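Local coordinates for D-isomer specific 2-hydroxyacid dehydrogenase family protein (Aeromonas salmonicida subsp. salmonicida, PDB 3HG7) that probably acts as an NAD-dependent oxidoreductase of the D-2-hydroxyacid dehydrogenase family, binding the dinucleotide in a Rossmann-type domain, at residues R141-L146 with A195-S200; A187-L192 with S215-C220; A224-V229 with G247-A252; A243-K248 with W269-L274. The protein carries 1 engineered substitution. All coordinates share one frame; numbering follows the deposited sequence.

Interaction 1: residues R141-L146 with A195-S200; sequences RTLLIL and ADVIVS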
loop_
_atom_site.group_PDB
_atom_site.type_symbol
_atom_site.label_atom_id
_atom_site.label_comp_id
_atom_site.label_asym_id
_atom_site.label_seq_id
_atom_site.Cartn_x
_atom_site.Cartn_y
_atom_site.Cartn_z
ATOM N N ARG A 141 3.356 2.900 24.916
ATOM C CA ARG A 141 2.234 2.201 24.308
ATOM C C ARG A 141 2.766 1.139 23.350
ATOM O O ARG A 141 3.912 1.235 22.910
ATOM C CB ARG A 141 1.388 3.197 23.524
ATOM C CG ARG A 141 1.151 4.478 24.250
ATOM C CD ARG A 141 -0.122 4.413 24.999
ATOM N NE ARG A 141 -1.271 4.148 24.131
ATOM C CZ ARG A 141 -2.524 4.404 24.490
ATOM N NH1 ARG A 141 -3.527 4.107 23.682
ATOM N NH2 ARG A 141 -2.768 4.962 25.674
ATOM N N THR A 142 1.939 0.139 23.032
ATOM C CA THR A 142 2.379 -0.992 22.212
ATOM C C THR A 142 1.859 -0.927 20.793
ATOM O O THR A 142 0.636 -0.914 20.560
ATOM C CB THR A 142 1.860 -2.318 22.738
ATOM O OG1 THR A 142 0.445 -2.191 22.954
ATOM C CG2 THR A 142 2.557 -2.686 24.033
ATOM N N LEU A 143 2.803 -0.936 19.858
ATOM C CA LEU A 143 2.487 -0.977 18.430
ATOM C C LEU A 143 2.618 -2.431 18.002
ATOM O O LEU A 143 3.666 -3.013 18.202
ATOM C CB LEU A 143 3.480 -0.111 17.643
ATOM C CG LEU A 143 3.330 -0.001 16.118
ATOM C CD1 LEU A 143 1.904 0.364 15.710
ATOM C CD2 LEU A 143 4.320 1.001 15.496
ATOM N N LEU A 144 1.544 -3.010 17.462
ATOM C CA LEU A 144 1.603 -4.301 16.758
ATOM C C LEU A 144 1.554 -4.081 15.248
ATOM O O LEU A 144 0.611 -3.442 14.749
ATOM C CB LEU A 144 0.403 -5.164 17.134
ATOM C CG LEU A 144 0.357 -6.529 16.454
ATOM C CD1 LEU A 144 1.658 -7.294 16.701
ATOM C CD2 LEU A 144 -0.850 -7.319 16.909
ATOM N N ILE A 145 2.527 -4.633 14.523
ATOM C CA ILE A 145 2.551 -4.534 13.061
ATOM C C ILE A 145 2.499 -5.940 12.449
ATOM O O ILE A 145 3.276 -6.829 12.847
ATOM C CB ILE A 145 3.806 -3.784 12.541
ATOM C CG1 ILE A 145 3.935 -2.413 13.212
ATOM C CG2 ILE A 145 3.777 -3.682 10.988
ATOM C CD1 ILE A 145 5.230 -1.654 12.873
ATOM N N LEU A 146 1.550 -6.131 11.536
ATOM C CA LEU A 146 1.428 -7.349 10.735
ATOM C C LEU A 146 2.094 -7.108 9.395
ATOM O O LEU A 146 1.607 -6.349 8.560
ATOM C CB LEU A 146 -0.041 -7.742 10.533
ATOM C CG LEU A 146 -0.995 -7.642 11.721
ATOM C CD1 LEU A 146 -2.283 -8.350 11.367
ATOM C CD2 LEU A 146 -0.392 -8.235 12.981
ATOM N N ALA A 195 -2.129 -4.823 22.372
ATOM C CA ALA A 195 -1.892 -3.833 21.308
ATOM C C ALA A 195 -2.754 -2.564 21.448
ATOM O O ALA A 195 -3.982 -2.630 21.490
ATOM C CB ALA A 195 -2.087 -4.473 19.914
ATOM N N ASP A 196 -2.104 -1.405 21.503
ATOM C CA ASP A 196 -2.837 -0.139 21.543
ATOM C C ASP A 196 -3.137 0.327 20.126
ATOM O O ASP A 196 -4.199 0.909 19.857
ATOM C CB ASP A 196 -2.031 0.913 22.291
ATOM C CG ASP A 196 -1.790 0.517 23.722
ATOM O OD1 ASP A 196 -2.787 0.129 24.380
ATOM O OD2 ASP A 196 -0.617 0.554 24.166
ATOM N N VAL A 197 -2.173 0.075 19.245
ATOM C CA VAL A 197 -2.282 0.422 17.836
ATOM C C VAL A 197 -1.925 -0.846 17.073
ATOM O O VAL A 197 -0.953 -1.536 17.427
ATOM C CB VAL A 197 -1.309 1.554 17.441
ATOM C CG1 VAL A 197 -1.554 1.982 15.991
ATOM C CG2 VAL A 197 -1.485 2.780 18.353
ATOM N N ILE A 198 -2.712 -1.154 16.048
ATOM C CA ILE A 198 -2.472 -2.309 15.188
ATOM C C ILE A 198 -2.340 -1.831 13.752
ATOM O O ILE A 198 -3.193 -1.074 13.265
ATOM C CB ILE A 198 -3.627 -3.332 15.255
ATOM C CG1 ILE A 198 -3.944 -3.724 16.700
ATOM C CG2 ILE A 198 -3.253 -4.604 14.488
ATOM C CD1 ILE A 198 -5.388 -4.104 16.909
ATOM N N VAL A 199 -1.268 -2.256 13.079
ATOM C CA VAL A 199 -1.071 -1.881 11.677
ATOM C C VAL A 199 -0.997 -3.156 10.835
ATOM O O VAL A 199 -0.026 -3.909 10.925
ATOM C CB VAL A 199 0.178 -0.963 11.467
ATOM C CG1 VAL A 199 0.353 -0.617 9.991
ATOM C CG2 VAL A 199 -0.001 0.361 12.210
ATOM N N SER A 200 -2.044 -3.393 10.055
ATOM C CA SER A 200 -2.080 -4.486 9.081
ATOM C C SER A 200 -1.515 -4.086 7.707
ATOM O O SER A 200 -2.039 -3.202 7.022
ATOM C CB SER A 200 -3.508 -5.022 8.950
ATOM O OG SER A 200 -3.527 -6.222 8.194
#
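Leu143 to Leu146 pair in step with Val197 to Ser200, putting strands 142-146 and 197-200 side by side and parallel in the seven-strand Rossmann sheet. This is where the sheet switches halves: strands 165-169 and 181-183 build outward from one partner, 225-228 and its successors from the other.

The backbone ladder runs through Leu144 N to Val197 O (2.9 Å), Val199 N to Leu144 O (2.8 Å) and Leu146 N to Val199 O (2.8 Å). At its start Thr142 O is gripped twice, by Asp196 N and, more loosely, by Val197 N.

Apolar packing lines both faces. Leu143 CD1 touches Val197 CG1 at 3.8 Å and also reaches Val199 CG2; helices 150-161 and 100-115 cover this side. Ile145, on the same face as Leu143, touches the glycine-rich GxGxxG turn that follows, consistent with a dinucleotide-binding loop. On the other face Leu144 CB meets Ala195 CB at 3.8 Å, under helix 188-193.

The polar end belongs to Asp196. Its OD1 pairs with Lys221, while Arg141 NE stays a long 3.7 Å from Asp196 OD2, an attraction of charges only, because the oxygen sits well out of the guanidinium plane. Thr142 N donates to that same OD2 at 2.8 Å and 167°, meeting it on the anti side, 24° out of the carboxylate plane.

Interaction 2: residues A187-L192 with S215-C220; sequences ALNKML and SRFEHC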
loop_
_atom_site.group_PDB
_atom_site.type_symbol
_atom_site.label_atom_id
_atom_site.label_comp_id
_atom_site.label_asym_id
_atom_site.label_seq_id
_atom_site.Cartn_x
_atom_site.Cartn_y
_atom_site.Cartn_z
ATOM N N ALA A 187 0.418 -16.609 17.550
ATOM C CA ALA A 187 0.510 -15.662 18.676
ATOM C C ALA A 187 -0.353 -14.404 18.521
ATOM O O ALA A 187 -0.358 -13.549 19.411
ATOM C CB ALA A 187 1.969 -15.275 18.939
ATOM N N LEU A 188 -1.088 -14.295 17.412
ATOM C CA LEU A 188 -1.810 -13.058 17.089
ATOM C C LEU A 188 -2.764 -12.583 18.181
ATOM O O LEU A 188 -2.662 -11.430 18.603
ATOM C CB LEU A 188 -2.522 -13.131 15.729
ATOM C CG LEU A 188 -2.846 -11.793 15.047
ATOM C CD1 LEU A 188 -1.626 -10.874 14.993
ATOM C CD2 LEU A 188 -3.382 -12.007 13.638
ATOM N N ASN A 189 -3.674 -13.449 18.636
ATOM C CA ASN A 189 -4.660 -13.053 19.664
ATOM C C ASN A 189 -4.014 -12.613 20.966
ATOM O O ASN A 189 -4.469 -11.666 21.612
ATOM C CB ASN A 189 -5.670 -14.174 19.941
ATOM C CG ASN A 189 -6.723 -14.303 18.851
ATOM O OD1 ASN A 189 -6.498 -13.926 17.707
ATOM N ND2 ASN A 189 -7.880 -14.857 19.208
ATOM N N LYS A 190 -2.963 -13.333 21.357
ATOM C CA LYS A 190 -2.154 -12.971 22.516
ATOM C C LYS A 190 -1.486 -11.607 22.312
ATOM O O LYS A 190 -1.472 -10.777 23.224
ATOM C CB LYS A 190 -1.121 -14.066 22.805
ATOM C CG LYS A 190 -1.675 -15.226 23.630
ATOM C CD LYS A 190 -1.422 -16.586 22.980
ATOM C CE LYS A 190 0.050 -16.826 22.640
ATOM N NZ LYS A 190 0.250 -18.133 21.961
ATOM N N MET A 191 -0.957 -11.381 21.110
ATOM C CA MET A 191 -0.347 -10.091 20.755
ATOM C C MET A 191 -1.351 -8.934 20.633
ATOM O O MET A 191 -1.054 -7.799 21.034
ATOM C CB MET A 191 0.509 -10.228 19.484
ATOM C CG MET A 191 1.854 -10.927 19.687
ATOM S SD MET A 191 2.756 -10.545 21.234
ATOM C CE MET A 191 2.118 -11.732 22.411
ATOM N N LEU A 192 -2.537 -9.226 20.099
ATOM C CA LEU A 192 -3.596 -8.230 19.941
ATOM C C LEU A 192 -4.075 -7.705 21.277
ATOM O O LEU A 192 -4.412 -6.510 21.428
ATOM C CB LEU A 192 -4.783 -8.821 19.170
ATOM C CG LEU A 192 -4.644 -9.008 17.646
ATOM C CD1 LEU A 192 -5.915 -9.627 17.064
ATOM C CD2 LEU A 192 -4.308 -7.703 16.920
ATOM N N SER A 215 -15.749 -11.569 14.367
ATOM C CA SER A 215 -15.872 -11.250 15.761
ATOM C C SER A 215 -14.745 -11.797 16.599
ATOM O O SER A 215 -14.081 -11.032 17.303
ATOM C CB SER A 215 -17.233 -11.707 16.277
ATOM O OG SER A 215 -18.261 -11.101 15.511
ATOM N N ARG A 216 -14.534 -13.110 16.520
ATOM C CA ARG A 216 -13.537 -13.791 17.343
ATOM C C ARG A 216 -12.342 -12.870 17.566
ATOM O O ARG A 216 -11.944 -12.613 18.707
ATOM C CB ARG A 216 -13.056 -15.086 16.676
ATOM C CG ARG A 216 -13.966 -15.649 15.593
ATOM C CD ARG A 216 -13.157 -15.984 14.339
ATOM N NE ARG A 216 -11.757 -16.264 14.676
ATOM C CZ ARG A 216 -10.740 -16.208 13.817
ATOM N NH1 ARG A 216 -10.928 -15.870 12.536
ATOM N NH2 ARG A 216 -9.517 -16.493 14.255
ATOM N N PHE A 217 -11.803 -12.365 16.456
ATOM C CA PHE A 217 -10.652 -11.472 16.450
ATOM C C PHE A 217 -10.940 -10.124 17.099
ATOM O O PHE A 217 -10.188 -9.670 17.964
ATOM C CB PHE A 217 -10.194 -11.248 15.017
ATOM C CG PHE A 217 -8.937 -11.971 14.666
ATOM C CD1 PHE A 217 -7.730 -11.291 14.607
ATOM C CD2 PHE A 217 -8.948 -13.332 14.376
ATOM C CE1 PHE A 217 -6.548 -11.954 14.267
ATOM C CE2 PHE A 217 -7.763 -14.005 14.034
ATOM C CZ PHE A 217 -6.569 -13.312 13.982
ATOM N N GLU A 218 -12.030 -9.491 16.674
ATOM C CA GLU A 218 -12.366 -8.146 17.132
ATOM C C GLU A 218 -12.520 -8.112 18.650
ATOM O O GLU A 218 -12.409 -7.052 19.273
ATOM C CB GLU A 218 -13.613 -7.607 16.415
ATOM C CG GLU A 218 -13.485 -7.492 14.874
ATOM C CD GLU A 218 -12.460 -6.461 14.397
ATOM O OE1 GLU A 218 -11.650 -5.988 15.226
ATOM O OE2 GLU A 218 -12.456 -6.133 13.181
ATOM N N HIS A 219 -12.746 -9.282 19.245
ATOM C CA HIS A 219 -12.650 -9.419 20.690
ATOM C C HIS A 219 -11.200 -9.167 21.095
ATOM O O HIS A 219 -10.481 -10.074 21.507
ATOM C CB HIS A 219 -13.177 -10.774 21.160
ATOM C CG HIS A 219 -14.672 -10.839 21.228
ATOM N ND1 HIS A 219 -15.441 -11.394 20.227
ATOM C CD2 HIS A 219 -15.540 -10.399 22.169
ATOM C CE1 HIS A 219 -16.718 -11.303 20.554
ATOM N NE2 HIS A 219 -16.806 -10.705 21.729
ATOM N N CYS A 220 -10.779 -7.911 20.915
ATOM C CA CYS A 220 -9.452 -7.469 21.332
ATOM C C CYS A 220 -9.195 -5.954 21.465
ATOM O O CYS A 220 -8.532 -5.347 20.614
ATOM C CB CYS A 220 -8.368 -8.101 20.474
ATOM S SG CYS A 220 -6.842 -8.007 21.350
HETATM O O HOH W 1 -7.718 -11.985 20.857
#
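Three side chains of helix 188-193 meet the ring of Phe217, each from a different direction. Leu188 comes at the edge, in the ring plane, its CD2 only 3.2 Å from Phe217 CE1, a tight carbon-carbon approach. Asn189 reaches over one face instead: its OD1 stands above the ring centre, 3.8 Å from Phe217 CZ, with the amide plane turned 89° to the ring. Leu192 approaches obliquely and touches Phe217 CD1 through its CD1 at 3.5 Å. The sulfur of Cys220 lies too near Leu192 in the model for its place to be trusted.

The helix is one of those layered on the Rossmann sheet, and 215-220 belongs to the long connection between strands 197-200 and 225-228, so the ring fastens that loop to the helix flank. With CG anti to its backbone N (chi1 -158°), Leu188 brings CG as well as CD2 up to Phe217 CE1; it also packs on Leu144 and Leu146 of the sheet. Within the loop, His219 N bonds to Ser215 O at 2.9 Å, and Arg216 lays its guanidinium face against Phe217 CD2. A water weakly bridges Asn189 O and His219 O. Farther out, Glu218 turns to the next helix, touching Leu240 and Ala243.

Interaction 3: residues A224-V229 with G247-A252; sequences AILFNV and GKLGMA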
loop_
_atom_site.group_PDB
_atom_site.type_symbol
_atom_site.label_atom_id
_atom_site.label_comp_id
_atom_site.label_asym_id
_atom_site.label_seq_id
_atom_site.Cartn_x
_atom_site.Cartn_y
_atom_site.Cartn_z
ATOM N N ALA A 224 -8.294 0.344 21.111
ATOM C CA ALA A 224 -7.276 0.061 20.115
ATOM C C ALA A 224 -7.626 0.749 18.808
ATOM O O ALA A 224 -8.794 0.942 18.495
ATOM C CB ALA A 224 -7.153 -1.418 19.873
ATOM N N ILE A 225 -6.592 1.098 18.064
ATOM C CA ILE A 225 -6.758 1.758 16.780
ATOM C C ILE A 225 -6.187 0.763 15.800
ATOM O O ILE A 225 -5.045 0.339 15.939
ATOM C CB ILE A 225 -5.978 3.095 16.722
ATOM C CG1 ILE A 225 -6.527 4.048 17.795
ATOM C CG2 ILE A 225 -6.081 3.726 15.313
ATOM C CD1 ILE A 225 -5.635 5.234 18.135
ATOM N N LEU A 226 -6.985 0.394 14.814
ATOM C CA LEU A 226 -6.551 -0.524 13.763
ATOM C C LEU A 226 -6.377 0.182 12.434
ATOM O O LEU A 226 -7.316 0.808 11.984
ATOM C CB LEU A 226 -7.598 -1.623 13.576
ATOM C CG LEU A 226 -7.414 -2.572 12.378
ATOM C CD1 LEU A 226 -6.112 -3.355 12.486
ATOM C CD2 LEU A 226 -8.594 -3.515 12.271
ATOM N N PHE A 227 -5.195 0.050 11.821
ATOM C CA PHE A 227 -4.930 0.536 10.447
ATOM C C PHE A 227 -4.910 -0.631 9.485
ATOM O O PHE A 227 -4.239 -1.648 9.748
ATOM C CB PHE A 227 -3.545 1.170 10.337
ATOM C CG PHE A 227 -3.416 2.510 11.013
ATOM C CD1 PHE A 227 -3.316 3.660 10.256
ATOM C CD2 PHE A 227 -3.333 2.607 12.405
ATOM C CE1 PHE A 227 -3.191 4.918 10.874
ATOM C CE2 PHE A 227 -3.206 3.840 13.033
ATOM C CZ PHE A 227 -3.117 4.999 12.261
ATOM N N ASN A 228 -5.565 -0.463 8.340
ATOM C CA ASN A 228 -5.342 -1.392 7.252
ATOM C C ASN A 228 -4.859 -0.673 6.024
ATOM O O ASN A 228 -5.603 0.105 5.418
ATOM C CB ASN A 228 -6.577 -2.192 6.888
ATOM C CG ASN A 228 -6.251 -3.324 5.876
ATOM O OD1 ASN A 228 -5.085 -3.701 5.696
ATOM N ND2 ASN A 228 -7.267 -3.839 5.219
ATOM N N VAL A 229 -3.608 -0.939 5.676
ATOM C CA VAL A 229 -2.992 -0.324 4.512
ATOM C C VAL A 229 -2.443 -1.382 3.528
ATOM O O VAL A 229 -1.752 -1.034 2.570
ATOM C CB VAL A 229 -1.855 0.579 4.951
ATOM C CG1 VAL A 229 -2.387 1.776 5.751
ATOM C CG2 VAL A 229 -0.903 -0.221 5.825
ATOM N N GLY A 247 -18.177 -1.101 20.698
ATOM C CA GLY A 247 -17.042 -0.866 21.591
ATOM C C GLY A 247 -16.015 -1.983 21.644
ATOM O O GLY A 247 -15.311 -2.138 22.646
ATOM N N LYS A 248 -15.925 -2.756 20.567
ATOM C CA LYS A 248 -14.975 -3.860 20.491
ATOM C C LYS A 248 -13.595 -3.377 20.048
ATOM O O LYS A 248 -12.574 -4.040 20.296
ATOM C CB LYS A 248 -15.502 -4.932 19.534
ATOM C CG LYS A 248 -15.346 -6.351 20.057
ATOM C CD LYS A 248 -16.072 -6.577 21.392
ATOM C CE LYS A 248 -17.504 -7.070 21.182
ATOM N NZ LYS A 248 -17.986 -7.885 22.336
ATOM N N LEU A 249 -13.592 -2.210 19.399
ATOM C CA LEU A 249 -12.403 -1.581 18.827
ATOM C C LEU A 249 -12.619 -0.077 18.917
ATOM O O LEU A 249 -13.756 0.394 18.809
ATOM C CB LEU A 249 -12.232 -2.005 17.360
ATOM C CG LEU A 249 -10.946 -1.608 16.635
ATOM C CD1 LEU A 249 -9.736 -2.191 17.347
ATOM C CD2 LEU A 249 -10.978 -2.044 15.184
ATOM N N GLY A 250 -11.543 0.682 19.123
ATOM C CA GLY A 250 -11.690 2.122 19.395
ATOM C C GLY A 250 -11.931 2.892 18.106
ATOM O O GLY A 250 -12.887 3.678 17.979
ATOM N N MET A 251 -11.053 2.652 17.148
ATOM C CA MET A 251 -11.104 3.371 15.883
ATOM C C MET A 251 -10.534 2.481 14.806
ATOM O O MET A 251 -9.726 1.587 15.099
ATOM C CB MET A 251 -10.274 4.660 15.977
ATOM C CG MET A 251 -10.882 5.802 16.837
ATOM S SD MET A 251 -11.944 6.977 15.948
ATOM C CE MET A 251 -11.257 6.810 14.297
ATOM N N ALA A 252 -10.927 2.729 13.555
ATOM C CA ALA A 252 -10.280 2.079 12.417
ATOM C C ALA A 252 -9.870 3.134 11.370
ATOM O O ALA A 252 -10.619 4.075 11.125
ATOM C CB ALA A 252 -11.203 1.079 11.794
#
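Ala224 O takes two backbone donors from the facing segment, Gly250 N at 2.8 Å and Met251 N at 3.1 Å. The Gly250 bond is the more bent, 134° at the hydrogen, but its donor lies in the carbonyl plane, whereas Met251 N is tilted from it. Helix-like backbone angles at Gly250 let two successive N-H groups turn to one oxygen. Having no side chain, Gly250 also brings its CA within 3.3 Å of Ala224 O.

Two residues on, Leu226 N donates back to Met251 O, 3.0 Å long and nearly straight (169°). That oxygen has a second, weaker neighbour in the CA-H of Ile225. Leu226 O is likewise approached by Ala252 CA, and Leu226 has a further backbone bond with Val253.

These strands, 225-228 and 251-254, are the parallel pair of a beta-alpha-beta unit whose helix is 237-245, within the Rossmann sheet. On its other edge strand 225-228 is satisfied by 197-200: Ile225 bonds with Asp196 and Ile198. Gly250 O, meanwhile, accepts from Asn273 ND2.

Leu249 closes the helix-covered face. Its CG is anti to the backbone N (chi1 -172°), and the two methyls divide: CD1 rests on Ala224 CB at 3.7 Å, CD2 on Leu226 CB at 3.8 Å, the two leucines crossing at about a right angle. Leu240 of the helix packs on Leu249 as well. On the reverse face Ile225 CG1 lies 4.2 Å from Met251 CB, and Leu114 of helix 100-115 touches both residues.

Interaction 4: residues A243-K248 with W269-L274; sequences ALRTGK and WGQPNL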
loop_
_atom_site.group_PDB
_atom_site.type_symbol
_atom_site.label_atom_id
_atom_site.label_comp_id
_atom_site.label_asym_id
_atom_site.label_seq_id
_atom_site.Cartn_x
_atom_site.Cartn_y
_atom_site.Cartn_z
ATOM N N ALA A 243 -17.967 -4.316 15.244
ATOM C CA ALA A 243 -16.899 -4.108 16.238
ATOM C C ALA A 243 -16.788 -2.649 16.690
ATOM O O ALA A 243 -16.701 -2.367 17.892
ATOM C CB ALA A 243 -15.562 -4.589 15.690
ATOM N N LEU A 244 -16.795 -1.736 15.711
ATOM C CA LEU A 244 -16.720 -0.296 15.953
ATOM C C LEU A 244 -18.000 0.251 16.571
ATOM O O LEU A 244 -17.962 1.227 17.311
ATOM C CB LEU A 244 -16.400 0.464 14.640
ATOM C CG LEU A 244 -14.990 0.264 14.093
ATOM C CD1 LEU A 244 -14.887 0.778 12.654
ATOM C CD2 LEU A 244 -13.991 0.959 14.999
ATOM N N ARG A 245 -19.130 -0.378 16.263
ATOM C CA ARG A 245 -20.420 0.062 16.805
ATOM C C ARG A 245 -20.681 -0.377 18.265
ATOM O O ARG A 245 -21.459 0.257 18.982
ATOM C CB ARG A 245 -21.568 -0.396 15.893
ATOM C CG ARG A 245 -21.798 0.507 14.692
ATOM C CD ARG A 245 -22.855 -0.058 13.751
ATOM N NE ARG A 245 -23.320 0.951 12.797
ATOM C CZ ARG A 245 -23.996 0.693 11.678
ATOM N NH1 ARG A 245 -24.299 -0.559 11.336
ATOM N NH2 ARG A 245 -24.365 1.693 10.887
ATOM N N THR A 246 -20.015 -1.443 18.699
ATOM C CA THR A 246 -20.302 -2.060 20.001
ATOM C C THR A 246 -19.114 -2.007 20.966
ATOM O O THR A 246 -19.047 -2.783 21.930
ATOM C CB THR A 246 -20.793 -3.531 19.838
ATOM O OG1 THR A 246 -19.762 -4.328 19.233
ATOM C CG2 THR A 246 -22.065 -3.592 18.978
ATOM N N GLY A 247 -18.177 -1.101 20.698
ATOM C CA GLY A 247 -17.042 -0.866 21.591
ATOM C C GLY A 247 -16.015 -1.983 21.644
ATOM O O GLY A 247 -15.311 -2.138 22.646
ATOM N N LYS A 248 -15.925 -2.756 20.567
ATOM C CA LYS A 248 -14.975 -3.860 20.491
ATOM C C LYS A 248 -13.595 -3.377 20.048
ATOM O O LYS A 248 -12.574 -4.040 20.296
ATOM C CB LYS A 248 -15.502 -4.932 19.534
ATOM C CG LYS A 248 -15.346 -6.351 20.057
ATOM C CD LYS A 248 -16.072 -6.577 21.392
ATOM C CE LYS A 248 -17.504 -7.070 21.182
ATOM N NZ LYS A 248 -17.986 -7.885 22.336
ATOM N N TRP A 269 -18.675 4.736 5.107
ATOM C CA TRP A 269 -18.543 6.194 5.047
ATOM C C TRP A 269 -19.047 6.878 6.309
ATOM O O TRP A 269 -18.357 7.734 6.880
ATOM C CB TRP A 269 -19.291 6.764 3.836
ATOM C CG TRP A 269 -18.720 6.424 2.460
ATOM C CD1 TRP A 269 -19.220 5.522 1.569
ATOM C CD2 TRP A 269 -17.575 7.023 1.819
ATOM N NE1 TRP A 269 -18.464 5.509 0.417
ATOM C CE2 TRP A 269 -17.449 6.420 0.544
ATOM C CE3 TRP A 269 -16.645 8.001 2.201
ATOM C CZ2 TRP A 269 -16.427 6.761 -0.350
ATOM C CZ3 TRP A 269 -15.625 8.341 1.306
ATOM C CH2 TRP A 269 -15.528 7.722 0.052
ATOM N N GLY A 270 -20.241 6.481 6.748
ATOM C CA GLY A 270 -20.941 7.147 7.840
ATOM C C GLY A 270 -20.548 6.822 9.274
ATOM O O GLY A 270 -20.933 7.546 10.190
ATOM N N GLN A 271 -19.776 5.753 9.469
ATOM C CA GLN A 271 -19.393 5.277 10.810
ATOM C C GLN A 271 -18.460 6.264 11.510
ATOM O O GLN A 271 -17.370 6.523 11.006
ATOM C CB GLN A 271 -18.733 3.893 10.698
ATOM C CG GLN A 271 -18.418 3.210 12.042
ATOM C CD GLN A 271 -19.640 3.060 12.940
ATOM O OE1 GLN A 271 -20.758 2.859 12.461
ATOM N NE2 GLN A 271 -19.426 3.164 14.250
ATOM N N PRO A 272 -18.876 6.807 12.686
ATOM C CA PRO A 272 -18.167 7.926 13.329
ATOM C C PRO A 272 -16.706 7.676 13.706
ATOM O O PRO A 272 -15.902 8.619 13.682
ATOM C CB PRO A 272 -19.028 8.230 14.569
ATOM C CG PRO A 272 -20.375 7.726 14.207
ATOM C CD PRO A 272 -20.132 6.497 13.392
ATOM N N ASN A 273 -16.363 6.436 14.044
ATOM C CA ASN A 273 -15.004 6.081 14.456
ATOM C C ASN A 273 -14.295 5.247 13.393
ATOM O O ASN A 273 -13.452 4.397 13.688
ATOM C CB ASN A 273 -15.016 5.374 15.830
ATOM C CG ASN A 273 -15.949 4.188 15.860
ATOM O OD1 ASN A 273 -16.748 3.980 14.936
ATOM N ND2 ASN A 273 -15.863 3.396 16.925
ATOM N N LEU A 274 -14.632 5.526 12.139
ATOM C CA LEU A 274 -13.961 4.919 11.017
ATOM C C LEU A 274 -13.446 6.087 10.183
ATOM O O LEU A 274 -14.203 6.990 9.887
ATOM C CB LEU A 274 -14.945 4.092 10.172
ATOM C CG LEU A 274 -14.372 3.059 9.190
ATOM C CD1 LEU A 274 -15.489 2.260 8.521
ATOM C CD2 LEU A 274 -13.532 3.671 8.120
#
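Leu244 and Asn273 lie alongside each other and run in opposite directions. With Asn273 CG between its own backbone N and carbonyl carbon (chi1 54°), the crowded position, the amide is drawn along the leucine, its OD1 3.5 Å from Leu244 CB and its ND2 3.6 Å from Leu244 CD2. ND2 donates to Leu244 O at 3.0 Å in a nearly straight bond (168°); the acceptor is close to the amide plane, although the donor approaches the carbonyl from its flank, tilted from the carbonyl plane. Farther along, Leu244 CD1 meets Leu274 CB at 4.1 Å, these side chains lying roughly perpendicular.

Helix 237-245 of the Rossmann domain ends here. Lys248 N bonds back to Ala243 O (2.8 Å) as the chain turns through Gly247, which has a positive phi, and the Asn273 amide supplies a donor to the next carbonyl, Leu244 O. Residues 269-274 lead from strand 251-254 into the edge strand 274-276, with a type I turn from Gln271 to Leu274 closed by Leu274 N to Gln271 O (3.1 Å).

Gln271 NE2 donates to Asn273 OD1 at 2.9 Å, which favours the amide flip that points ND2 at Leu244 O. The same amide of Gln271 also lies against the extended chain of Arg245, OE1 3.2 Å from Arg245 NE, with the guanidinium and amide planes 79° apart.

In the fold
From the N terminus, interaction 1 opens at 141-146 and closes at 195-200, joining the two strands at the switch point of the sheet. Interaction 2 crosses it: it starts at 187-192, within that loop, and ends beyond it at 215-220. The helix of interaction 2 packs directly on the strands of interaction 1, Leu192 on both Leu144 and Ile198. Interaction 3 follows in series and adds the next two strands, with 225-228 bonded to 197-200. Interaction 4 opens at 243-248, inside the loop of interaction 3, shares Gly247 and Lys248 with it, and closes beyond it at 269-274, tying the helix end to the approach of the edge strand, where Ala252 N meets Asn273 O.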